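Local coordinates for protein CMP-sialic acid transporter 1 (Zea mays, PDB 6I1R) that probably carries CMP-sialic acid from the cytoplasm into the Golgi in exchange for CMP, and is here captured with CMP in its outward-facing state, at residues I37-E42 and F201-N206; R73-P78 and E181-K186; S79-I84 and A174-Y179. The protein carries 5 engineered substitutions. All blocks are in the same frame, centred on the assembly; numbering follows the deposited sequence.

Contact 1 of 3, residues I37-E42 and F201-N206. With C5P (cytidine-5'-monophosphate), chain D.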
loop_
_atom_site.group_PDB
_atom_site.type_symbol
_atom_site.label_atom_id
_atom_site.label_comp_id
_atom_site.label_asym_id
_atom_site.label_seq_id
_atom_site.Cartn_x
_atom_site.Cartn_y
_atom_site.Cartn_z
ATOM N N ILE B 37 -8.991 -5.294 -8.811
ATOM C CA ILE B 37 -9.603 -4.274 -9.682
ATOM C C ILE B 37 -9.438 -4.669 -11.156
ATOM O O ILE B 37 -10.407 -4.590 -11.910
ATOM C CB ILE B 37 -9.047 -2.867 -9.382
ATOM C CG1 ILE B 37 -9.763 -2.250 -8.178
ATOM C CG2 ILE B 37 -9.123 -1.964 -10.609
ATOM C CD1 ILE B 37 -9.244 -0.898 -7.773
ATOM N N PRO B 38 -8.226 -5.083 -11.577
ATOM C CA PRO B 38 -8.017 -5.475 -12.980
ATOM C C PRO B 38 -8.968 -6.595 -13.431
ATOM O O PRO B 38 -9.344 -6.642 -14.602
ATOM C CB PRO B 38 -6.564 -5.961 -13.056
ATOM C CG PRO B 38 -5.898 -5.245 -11.918
ATOM C CD PRO B 38 -6.961 -5.214 -10.844
ATOM N N PHE B 39 -9.338 -7.477 -12.504
ATOM C CA PHE B 39 -10.296 -8.550 -12.776
ATOM C C PHE B 39 -11.680 -7.948 -13.053
ATOM O O PHE B 39 -12.291 -8.240 -14.081
ATOM C CB PHE B 39 -10.324 -9.540 -11.607
ATOM C CG PHE B 39 -11.374 -10.619 -11.701
ATOM C CD1 PHE B 39 -11.160 -11.760 -12.461
ATOM C CD2 PHE B 39 -12.573 -10.499 -11.015
ATOM C CE1 PHE B 39 -12.125 -12.752 -12.538
ATOM C CE2 PHE B 39 -13.538 -11.493 -11.093
ATOM C CZ PHE B 39 -13.312 -12.617 -11.854
ATOM N N LEU B 40 -12.157 -7.104 -12.139
ATOM C CA LEU B 40 -13.458 -6.441 -12.292
ATOM C C LEU B 40 -13.438 -5.515 -13.514
ATOM O O LEU B 40 -14.444 -5.390 -14.211
ATOM C CB LEU B 40 -13.789 -5.644 -11.026
ATOM C CG LEU B 40 -13.988 -6.454 -9.745
ATOM C CD1 LEU B 40 -14.500 -5.561 -8.626
ATOM C CD2 LEU B 40 -14.940 -7.621 -9.969
ATOM N N ALA B 41 -12.303 -4.865 -13.763
ATOM C CA ALA B 41 -12.168 -3.955 -14.900
ATOM C C ALA B 41 -12.309 -4.736 -16.211
ATOM O O ALA B 41 -12.964 -4.267 -17.137
ATOM C CB ALA B 41 -10.851 -3.220 -14.834
ATOM N N GLU B 42 -11.703 -5.921 -16.279
ATOM C CA GLU B 42 -11.803 -6.779 -17.465
ATOM C C GLU B 42 -13.241 -7.292 -17.609
ATOM O O GLU B 42 -13.792 -7.299 -18.711
ATOM C CB GLU B 42 -10.826 -7.954 -17.382
ATOM C CG GLU B 42 -9.412 -7.608 -17.818
ATOM C CD GLU B 42 -9.265 -7.278 -19.292
ATOM O OE1 GLU B 42 -8.977 -8.201 -20.079
ATOM O OE2 GLU B 42 -9.439 -6.095 -19.649
ATOM N N PHE B 201 -10.111 -14.035 -22.506
ATOM C CA PHE B 201 -8.827 -14.602 -22.100
ATOM C C PHE B 201 -8.227 -13.775 -20.955
ATOM O O PHE B 201 -7.606 -14.330 -20.047
ATOM C CB PHE B 201 -7.880 -14.696 -23.299
ATOM C CG PHE B 201 -8.221 -15.797 -24.271
ATOM C CD1 PHE B 201 -8.188 -17.125 -23.874
ATOM C CD2 PHE B 201 -8.574 -15.509 -25.581
ATOM C CE1 PHE B 201 -8.504 -18.141 -24.764
ATOM C CE2 PHE B 201 -8.886 -16.528 -26.470
ATOM C CZ PHE B 201 -8.849 -17.841 -26.061
ATOM N N GLY B 202 -8.424 -12.458 -20.994
ATOM C CA GLY B 202 -7.984 -11.579 -19.911
ATOM C C GLY B 202 -8.664 -11.915 -18.593
ATOM O O GLY B 202 -8.005 -11.990 -17.555
ATOM N N VAL B 203 -9.981 -12.115 -18.634
ATOM C CA VAL B 203 -10.739 -12.530 -17.449
ATOM C C VAL B 203 -10.166 -13.860 -16.942
ATOM O O VAL B 203 -9.833 -13.981 -15.768
ATOM C CB VAL B 203 -12.252 -12.627 -17.741
ATOM C CG1 VAL B 203 -12.974 -13.574 -16.792
ATOM C CG2 VAL B 203 -12.912 -11.257 -17.718
ATOM N N ILE B 204 -10.038 -14.832 -17.841
ATOM C CA ILE B 204 -9.531 -16.166 -17.493
ATOM C C ILE B 204 -8.177 -16.027 -16.782
ATOM O O ILE B 204 -7.985 -16.581 -15.699
ATOM C CB ILE B 204 -9.440 -17.066 -18.746
ATOM C CG1 ILE B 204 -10.827 -17.415 -19.293
ATOM C CG2 ILE B 204 -8.624 -18.320 -18.463
ATOM C CD1 ILE B 204 -10.843 -17.745 -20.768
ATOM N N PHE B 205 -7.255 -15.273 -17.380
ATOM C CA PHE B 205 -5.879 -15.192 -16.870
ATOM C C PHE B 205 -5.834 -14.387 -15.563
ATOM O O PHE B 205 -5.164 -14.803 -14.619
ATOM C CB PHE B 205 -4.937 -14.610 -17.928
ATOM C CG PHE B 205 -4.342 -15.627 -18.871
ATOM C CD1 PHE B 205 -5.153 -16.401 -19.688
ATOM C CD2 PHE B 205 -2.970 -15.805 -18.948
ATOM C CE1 PHE B 205 -4.603 -17.333 -20.557
ATOM C CE2 PHE B 205 -2.421 -16.736 -19.819
ATOM C CZ PHE B 205 -3.239 -17.498 -20.620
ATOM N N ASN B 206 -6.531 -13.250 -15.507
ATOM C CA ASN B 206 -6.684 -12.484 -14.254
ATOM C C ASN B 206 -7.139 -13.414 -13.124
ATOM O O ASN B 206 -6.658 -13.316 -11.995
ATOM C CB ASN B 206 -7.701 -11.343 -14.382
ATOM C CG ASN B 206 -7.079 -10.004 -14.714
ATOM O OD1 ASN B 206 -7.172 -9.534 -15.845
ATOM N ND2 ASN B 206 -6.457 -9.372 -13.733
HETATM O O3P C5P D . -6.354 -5.423 -19.325
HETATM P P C5P D . -5.044 -5.945 -18.788
HETATM O O1P C5P D . -3.832 -5.521 -19.582
HETATM O O2P C5P D . -4.886 -5.813 -17.292
HETATM O "O5'" C5P D . -5.131 -7.535 -19.031
HETATM C "C5'" C5P D . -5.143 -8.438 -17.927
HETATM C "C4'" C5P D . -3.940 -9.367 -18.019
HETATM O "O4'" C5P D . -2.843 -8.808 -17.291
HETATM C "C3'" C5P D . -4.250 -10.733 -17.424
HETATM O "O3'" C5P D . -4.174 -11.735 -18.447
HETATM C "C2'" C5P D . -3.235 -10.949 -16.309
HETATM O "O2'" C5P D . -2.415 -12.106 -16.522
HETATM C "C1'" C5P D . -2.365 -9.702 -16.281
HETATM N N1 C5P D . -2.455 -9.065 -14.965
HETATM C C2 C5P D . -1.872 -9.686 -13.842
HETATM N N3 C5P D . -1.951 -9.105 -12.625
HETATM C C4 C5P D . -2.591 -7.925 -12.474
HETATM C C5 C5P D . -3.171 -7.302 -13.573
HETATM C C6 C5P D . -3.090 -7.897 -14.826
HETATM O O2 C5P D . -1.278 -10.779 -13.973
HETATM N N4 C5P D . -2.666 -7.348 -11.250
#
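The two helical segments run nearly antiparallel, at 157° between their N-to-C directions, and their axes approach to 9.1 Å, with F39 facing N206 and E42 facing V203 in the backbone register. F39 and V203 pack on the side away from the nucleotide. F39 holds CG anti to its backbone N (chi1 174°), which directs the ring so that its edge meets the neighbouring helix: N206 CB lies in the ring plane at 4.0 Å from F39 CD1, and the carbonyl O of V203 is also at that edge. The F39 ring meets W224 edge-to-face as well. V203 links this side to the next, its CG2 resting 3.9 Å from E42 CB. Toward the nucleotide, E42 bends at chi2 (-67°), which turns its carboxylate across toward G202. The lack of a side chain there lets E42 OE1 come to 3.5 Å from G202 CA. The second oxygen, E42 OE2, forms a salt bridge with K45 and lies 3.2 Å from O3P of the CMP phosphate; the nearness of carboxylate and phosphate could raise the pKa of either, an effect the positive charge of K45 would offset. Further along the nucleotide, F205 CB is 3.0 Å from the ribose O3', N206 CG is 4.0 Å from C3', and P38 CB stands 3.7 Å from C5 of the cytosine. The ligand is thus followed from phosphate to base by residues of both helices, and all five, P38, E42, G202, F205 and N206, belong to its observed pocket. Such a substrate site set between packed transmembrane helices fits the nucleotide-sugar transporter family of the drug/metabolite transporter clan.

Contact 2 of 3, residues R73-P78 and E181-K186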
loop_
_atom_site.group_PDB
_atom_site.type_symbol
_atom_site.label_atom_id
_atom_site.label_comp_id
_atom_site.label_asym_id
_atom_site.label_seq_id
_atom_site.Cartn_x
_atom_site.Cartn_y
_atom_site.Cartn_z
ATOM N N ARG B 73 -7.626 -18.378 -31.052
ATOM C CA ARG B 73 -6.574 -18.752 -30.089
ATOM C C ARG B 73 -5.503 -17.657 -29.977
ATOM O O ARG B 73 -4.764 -17.625 -28.996
ATOM C CB ARG B 73 -5.909 -20.066 -30.517
ATOM C CG ARG B 73 -4.999 -19.920 -31.730
ATOM C CD ARG B 73 -4.817 -21.170 -32.565
ATOM N NE ARG B 73 -3.633 -21.950 -32.281
ATOM C CZ ARG B 73 -3.532 -23.272 -32.376
ATOM N NH1 ARG B 73 -2.556 -23.879 -31.727
ATOM N NH2 ARG B 73 -4.390 -23.985 -33.087
ATOM N N LEU B 74 -5.396 -16.784 -30.978
ATOM C CA LEU B 74 -4.341 -15.759 -30.999
ATOM C C LEU B 74 -4.610 -14.665 -29.953
ATOM O O LEU B 74 -3.690 -13.935 -29.587
ATOM C CB LEU B 74 -4.236 -15.156 -32.405
ATOM C CG LEU B 74 -3.121 -15.724 -33.283
ATOM C CD1 LEU B 74 -3.303 -17.217 -33.502
ATOM C CD2 LEU B 74 -3.058 -14.990 -34.613
ATOM N N TYR B 75 -5.843 -14.554 -29.461
ATOM C CA TYR B 75 -6.179 -13.525 -28.469
ATOM C C TYR B 75 -5.651 -13.913 -27.079
ATOM O O TYR B 75 -5.777 -13.125 -26.138
ATOM C CB TYR B 75 -7.690 -13.272 -28.455
ATOM C CG TYR B 75 -8.202 -12.546 -29.673
ATOM C CD1 TYR B 75 -8.556 -13.237 -30.821
ATOM C CD2 TYR B 75 -8.322 -11.166 -29.687
ATOM C CE1 TYR B 75 -9.024 -12.578 -31.948
ATOM C CE2 TYR B 75 -8.788 -10.492 -30.804
ATOM C CZ TYR B 75 -9.140 -11.200 -31.940
ATOM O OH TYR B 75 -9.598 -10.547 -33.047
ATOM N N VAL B 76 -5.055 -15.098 -26.946
ATOM C CA VAL B 76 -4.449 -15.522 -25.677
ATOM C C VAL B 76 -3.173 -14.701 -25.445
ATOM O O VAL B 76 -2.886 -14.295 -24.318
ATOM C CB VAL B 76 -4.138 -17.035 -25.660
ATOM C CG1 VAL B 76 -3.564 -17.477 -24.320
ATOM C CG2 VAL B 76 -5.347 -17.890 -26.011
ATOM N N VAL B 77 -2.438 -14.441 -26.527
ATOM C CA VAL B 77 -1.046 -13.977 -26.452
ATOM C C VAL B 77 -0.951 -12.728 -25.563
ATOM O O VAL B 77 -0.175 -12.726 -24.608
ATOM C CB VAL B 77 -0.450 -13.742 -27.856
ATOM C CG1 VAL B 77 0.903 -13.046 -27.799
ATOM C CG2 VAL B 77 -0.347 -15.041 -28.643
ATOM N N PRO B 78 -1.743 -11.674 -25.847
ATOM C CA PRO B 78 -1.651 -10.466 -25.011
ATOM C C PRO B 78 -1.719 -10.777 -23.507
ATOM O O PRO B 78 -0.959 -10.203 -22.726
ATOM C CB PRO B 78 -2.850 -9.602 -25.424
ATOM C CG PRO B 78 -3.108 -10.015 -26.845
ATOM C CD PRO B 78 -2.798 -11.497 -26.856
ATOM N N GLU B 181 -2.797 -4.505 -31.512
ATOM C CA GLU B 181 -3.059 -3.777 -32.760
ATOM C C GLU B 181 -3.041 -4.755 -33.940
ATOM O O GLU B 181 -3.916 -4.707 -34.810
ATOM C CB GLU B 181 -2.027 -2.668 -32.975
ATOM C CG GLU B 181 -2.224 -1.900 -34.272
ATOM C CD GLU B 181 -1.592 -0.520 -34.315
ATOM O OE1 GLU B 181 -0.884 -0.159 -33.352
ATOM O OE2 GLU B 181 -1.801 0.191 -35.316
ATOM N N TYR B 182 -2.037 -5.630 -33.961
ATOM C CA TYR B 182 -1.941 -6.659 -34.992
ATOM C C TYR B 182 -3.270 -7.425 -35.060
ATOM O O TYR B 182 -3.858 -7.535 -36.134
ATOM C CB TYR B 182 -0.742 -7.577 -34.734
ATOM C CG TYR B 182 -0.800 -8.915 -35.428
ATOM C CD1 TYR B 182 -0.672 -9.013 -36.804
ATOM C CD2 TYR B 182 -0.976 -10.087 -34.711
ATOM C CE1 TYR B 182 -0.722 -10.238 -37.451
ATOM C CE2 TYR B 182 -1.028 -11.320 -35.341
ATOM C CZ TYR B 182 -0.901 -11.397 -36.716
ATOM O OH TYR B 182 -0.953 -12.606 -37.347
ATOM N N LEU B 183 -3.751 -7.904 -33.914
ATOM C CA LEU B 183 -4.965 -8.730 -33.866
ATOM C C LEU B 183 -6.170 -7.949 -34.411
ATOM O O LEU B 183 -6.926 -8.484 -35.222
ATOM C CB LEU B 183 -5.225 -9.200 -32.429
ATOM C CG LEU B 183 -4.257 -10.248 -31.878
ATOM C CD1 LEU B 183 -4.671 -10.679 -30.479
ATOM C CD2 LEU B 183 -4.163 -11.457 -32.796
ATOM N N MET B 184 -6.353 -6.705 -33.974
ATOM C CA MET B 184 -7.515 -5.915 -34.411
ATOM C C MET B 184 -7.462 -5.724 -35.933
ATOM O O MET B 184 -8.469 -5.895 -36.622
ATOM C CB MET B 184 -7.560 -4.531 -33.749
ATOM C CG MET B 184 -7.345 -4.531 -32.245
ATOM S SD MET B 184 -8.245 -5.834 -31.371
ATOM C CE MET B 184 -9.870 -5.085 -31.277
ATOM N N LYS B 185 -6.279 -5.385 -36.444
ATOM C CA LYS B 185 -6.125 -4.953 -37.838
ATOM C C LYS B 185 -5.914 -6.152 -38.774
ATOM O O LYS B 185 -6.014 -5.986 -39.991
ATOM C CB LYS B 185 -4.962 -3.963 -37.967
ATOM C CG LYS B 185 -5.276 -2.538 -37.532
ATOM C CD LYS B 185 -4.058 -1.642 -37.476
ATOM C CE LYS B 185 -4.315 -0.329 -36.770
ATOM N NZ LYS B 185 -4.978 0.664 -37.647
ATOM N N LYS B 186 -5.632 -7.343 -38.243
ATOM C CA LYS B 186 -5.421 -8.514 -39.107
ATOM C C LYS B 186 -6.770 -9.058 -39.600
ATOM O O LYS B 186 -6.795 -9.888 -40.510
ATOM C CB LYS B 186 -4.621 -9.611 -38.392
ATOM C CG LYS B 186 -5.413 -10.514 -37.452
ATOM C CD LYS B 186 -4.729 -11.831 -37.137
ATOM C CE LYS B 186 -4.506 -12.690 -38.365
ATOM N NZ LYS B 186 -4.720 -14.129 -38.078
#
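L74, in the short 3-10 segment that leads into helix 76-92, opens the contact by pointing its CB toward the other helix, where L183 CD2 lies 3.7 Å from L74 CB; the two leucine side chains cross obliquely. The CD2 methyl of L74 reaches farther out, to K186 NZ at 3.9 Å, and it also touches the Y182 ring, so this leucine touches three residues of helix 160-186, Y182, L183 and K186, near its C-terminal end. The backbone of L74 joins in through its O, at 3.5 Å from L183 CD1. Y75 follows, with CG anti to the carbonyl carbon (chi1 -71°). Its ring slides past L183 in the opposite direction and receives L183 CD1 over one face: this methyl carbon is 4.2 Å from the ring centroid and 27° off the normal, which meets the geometry of a CH-pi contact. P78, one turn further along, meets that methyl tip to tip, P78 CG being 4.0 Å from L183 CD1. L183 is therefore the centre of the contact, its CD1 methyl touched by L74, Y75 and P78 and its CD2 by L74. Around this core, Y75 also packs on Q194, Q197 and F201 of helix 191-216, while M184 turns to helix 234-256 and E181 OE1 accepts a hydrogen bond from the backbone N of N259; the contact thus sits between helix 191-216 on one flank and helix 234-256 behind helix 160-186.

Contact 3 of 3, residues S79-I84 and A174-Y179. With C5P (cytidine-5'-monophosphate), chain D.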
loop_
_atom_site.group_PDB
_atom_site.type_symbol
_atom_site.label_atom_id
_atom_site.label_comp_id
_atom_site.label_asym_id
_atom_site.label_seq_id
_atom_site.Cartn_x
_atom_site.Cartn_y
_atom_site.Cartn_z
ATOM N N SER B 79 -2.608 -11.690 -23.125
ATOM C CA SER B 79 -2.783 -12.067 -21.719
ATOM C C SER B 79 -1.528 -12.776 -21.193
ATOM O O SER B 79 -1.150 -12.576 -20.037
ATOM C CB SER B 79 -4.015 -12.918 -21.530
ATOM O OG SER B 79 -5.195 -12.143 -21.688
ATOM N N VAL B 80 -0.895 -13.599 -22.028
ATOM C CA VAL B 80 0.343 -14.290 -21.643
ATOM C C VAL B 80 1.454 -13.251 -21.442
ATOM O O VAL B 80 2.228 -13.352 -20.491
ATOM C CB VAL B 80 0.755 -15.359 -22.675
ATOM C CG1 VAL B 80 2.204 -15.796 -22.502
ATOM C CG2 VAL B 80 -0.170 -16.565 -22.630
ATOM N N ILE B 81 1.532 -12.271 -22.339
ATOM C CA ILE B 81 2.543 -11.218 -22.233
ATOM C C ILE B 81 2.299 -10.438 -20.936
ATOM O O ILE B 81 3.220 -10.236 -20.145
ATOM C CB ILE B 81 2.533 -10.285 -23.464
ATOM C CG1 ILE B 81 2.823 -11.034 -24.768
ATOM C CG2 ILE B 81 3.502 -9.128 -23.263
ATOM C CD1 ILE B 81 2.433 -10.271 -26.015
ATOM N N TYR B 82 1.053 -10.019 -20.727
ATOM C CA TYR B 82 0.696 -9.188 -19.574
ATOM C C TYR B 82 0.955 -9.943 -18.263
ATOM O O TYR B 82 1.326 -9.326 -17.265
ATOM C CB TYR B 82 -0.762 -8.722 -19.665
ATOM C CG TYR B 82 -0.993 -7.506 -20.528
ATOM C CD1 TYR B 82 -0.270 -6.340 -20.330
ATOM C CD2 TYR B 82 -1.955 -7.506 -21.527
ATOM C CE1 TYR B 82 -0.477 -5.216 -21.113
ATOM C CE2 TYR B 82 -2.177 -6.389 -22.319
ATOM C CZ TYR B 82 -1.436 -5.239 -22.110
ATOM O OH TYR B 82 -1.646 -4.132 -22.880
ATOM N N LEU B 83 0.753 -11.261 -18.267
ATOM C CA LEU B 83 1.045 -12.102 -17.097
ATOM C C LEU B 83 2.546 -12.047 -16.791
ATOM O O LEU B 83 2.953 -11.807 -15.652
ATOM C CB LEU B 83 0.600 -13.540 -17.391
ATOM C CG LEU B 83 0.857 -14.562 -16.283
ATOM C CD1 LEU B 83 -0.178 -14.435 -15.175
ATOM C CD2 LEU B 83 0.864 -15.976 -16.842
ATOM N N ILE B 84 3.351 -12.280 -17.824
ATOM C CA ILE B 84 4.810 -12.280 -17.700
ATOM C C ILE B 84 5.264 -10.877 -17.274
ATOM O O ILE B 84 6.113 -10.728 -16.395
ATOM C CB ILE B 84 5.469 -12.737 -19.020
ATOM C CG1 ILE B 84 5.120 -14.191 -19.353
ATOM C CG2 ILE B 84 6.975 -12.522 -18.984
ATOM C CD1 ILE B 84 5.236 -14.532 -20.821
ATOM N N ALA B 174 5.311 -2.928 -24.513
ATOM C CA ALA B 174 5.175 -2.535 -25.914
ATOM C C ALA B 174 4.656 -3.715 -26.746
ATOM O O ALA B 174 3.712 -3.560 -27.521
ATOM C CB ALA B 174 6.500 -2.041 -26.438
ATOM N N LEU B 175 5.274 -4.881 -26.573
ATOM C CA LEU B 175 4.918 -6.072 -27.354
ATOM C C LEU B 175 3.420 -6.366 -27.205
ATOM O O LEU B 175 2.749 -6.674 -28.192
ATOM C CB LEU B 175 5.768 -7.258 -26.885
ATOM C CG LEU B 175 5.498 -8.589 -27.586
ATOM C CD1 LEU B 175 5.739 -8.479 -29.083
ATOM C CD2 LEU B 175 6.353 -9.696 -26.989
ATOM N N ALA B 176 2.907 -6.257 -25.980
ATOM C CA ALA B 176 1.493 -6.523 -25.697
ATOM C C ALA B 176 0.609 -5.604 -26.546
ATOM O O ALA B 176 -0.263 -6.073 -27.284
ATOM C CB ALA B 176 1.214 -6.336 -24.225
ATOM N N GLY B 177 0.849 -4.301 -26.430
ATOM C CA GLY B 177 0.092 -3.301 -27.172
ATOM C C GLY B 177 0.218 -3.486 -28.675
ATOM O O GLY B 177 -0.778 -3.443 -29.395
ATOM N N VAL B 178 1.442 -3.698 -29.151
ATOM C CA VAL B 178 1.681 -3.829 -30.593
ATOM C C VAL B 178 1.012 -5.113 -31.099
ATOM O O VAL B 178 0.444 -5.109 -32.192
ATOM C CB VAL B 178 3.184 -3.769 -30.942
ATOM C CG1 VAL B 178 3.559 -4.685 -32.100
ATOM C CG2 VAL B 178 3.624 -2.341 -31.236
ATOM N N TYR B 179 1.058 -6.195 -30.324
ATOM C CA TYR B 179 0.433 -7.434 -30.780
ATOM C C TYR B 179 -1.091 -7.272 -30.821
ATOM O O TYR B 179 -1.742 -7.818 -31.709
ATOM C CB TYR B 179 0.814 -8.635 -29.912
ATOM C CG TYR B 179 0.455 -9.950 -30.559
ATOM C CD1 TYR B 179 1.233 -10.469 -31.581
ATOM C CD2 TYR B 179 -0.683 -10.649 -30.191
ATOM C CE1 TYR B 179 0.909 -11.664 -32.202
ATOM C CE2 TYR B 179 -1.024 -11.845 -30.804
ATOM C CZ TYR B 179 -0.225 -12.354 -31.812
ATOM O OH TYR B 179 -0.546 -13.531 -32.426
HETATM O O3P C5P D . -6.354 -5.423 -19.325
HETATM P P C5P D . -5.044 -5.945 -18.788
HETATM O O1P C5P D . -3.832 -5.521 -19.582
HETATM O O2P C5P D . -4.886 -5.813 -17.292
HETATM O "O5'" C5P D . -5.131 -7.535 -19.031
HETATM C "C5'" C5P D . -5.143 -8.438 -17.927
HETATM C "C4'" C5P D . -3.940 -9.367 -18.019
HETATM O "O4'" C5P D . -2.843 -8.808 -17.291
HETATM C "C3'" C5P D . -4.250 -10.733 -17.424
HETATM O "O3'" C5P D . -4.174 -11.735 -18.447
HETATM C "C2'" C5P D . -3.235 -10.949 -16.309
HETATM O "O2'" C5P D . -2.415 -12.106 -16.522
HETATM C "C1'" C5P D . -2.365 -9.702 -16.281
HETATM N N1 C5P D . -2.455 -9.065 -14.965
HETATM C C2 C5P D . -1.872 -9.686 -13.842
HETATM N N3 C5P D . -1.951 -9.105 -12.625
HETATM C C4 C5P D . -2.591 -7.925 -12.474
HETATM C C5 C5P D . -3.171 -7.302 -13.573
HETATM C C6 C5P D . -3.090 -7.897 -14.826
HETATM O O2 C5P D . -1.278 -10.779 -13.973
HETATM N N4 C5P D . -2.666 -7.348 -11.250
#
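The ring of Y82 is held between protein and ligand. A176 CB lies over one face, 3.8 Å from the ring centroid and 20° off its normal, a CH-pi contact displaced toward the rim and closest at Y82 CZ, 3.6 Å from that methyl. Over the opposite face stands O1P of CMP, 3.2 Å above the plane and centred on the ring, so that a phosphate oxygen meets the pi surface rather than the hydroxyl. Y82 CG lies anti to the carbonyl carbon (chi1 -83°), which sets the direction of the ring, and chi2 (-53°) sets the turn that gives its faces to A176 and O1P, while Y82 CB remains 3.2 Å from the ribose O4'. Two further residues of the same helix line the sugar: S79 CB is 3.3 Å from O3', and L83 CB is 3.4 Å from O2'. Behind this first shell, I81 braces the two helices with both its branches. I81 CG2 touches A176 CB at 3.7 Å, and I81 CD1 crosses the L175 side chain at about a right angle. The segments are antiparallel, their axes approaching to 9.1 Å, and the small A176 sits opposite I81 where the backbones come nearest. Farther out, A174 packs on helix 108-118, and the G177 carbonyl accepts a hydrogen bond from N259. S79, Y82 and L83 thus line the nucleotide pocket, and antiparallel helix 160-186 packs behind Y82 through A176.

How the contacts relate
Of the helices used here, 37-59 comes first from the N terminus, followed by helix 76-92, helix 160-186 and helix 191-216. Contact 1 closes the longest loop, joining the first of these to the last. Contact 2 lies inside that loop, and contact 3 inside contact 2, so the three nest without crossing. Contacts 2 and 3 share helix 76-92 and helix 160-186, with centres about 10 Å apart, and Y179 bridges them by packing on L74, V77 and P78. Helix 191-216 meets helix 76-92 through F201 and F205, which rest on V76, S79 and V80. CMP, touched by contacts 1 and 3, lies where the helices 37-59, 76-92 and 191-216 converge.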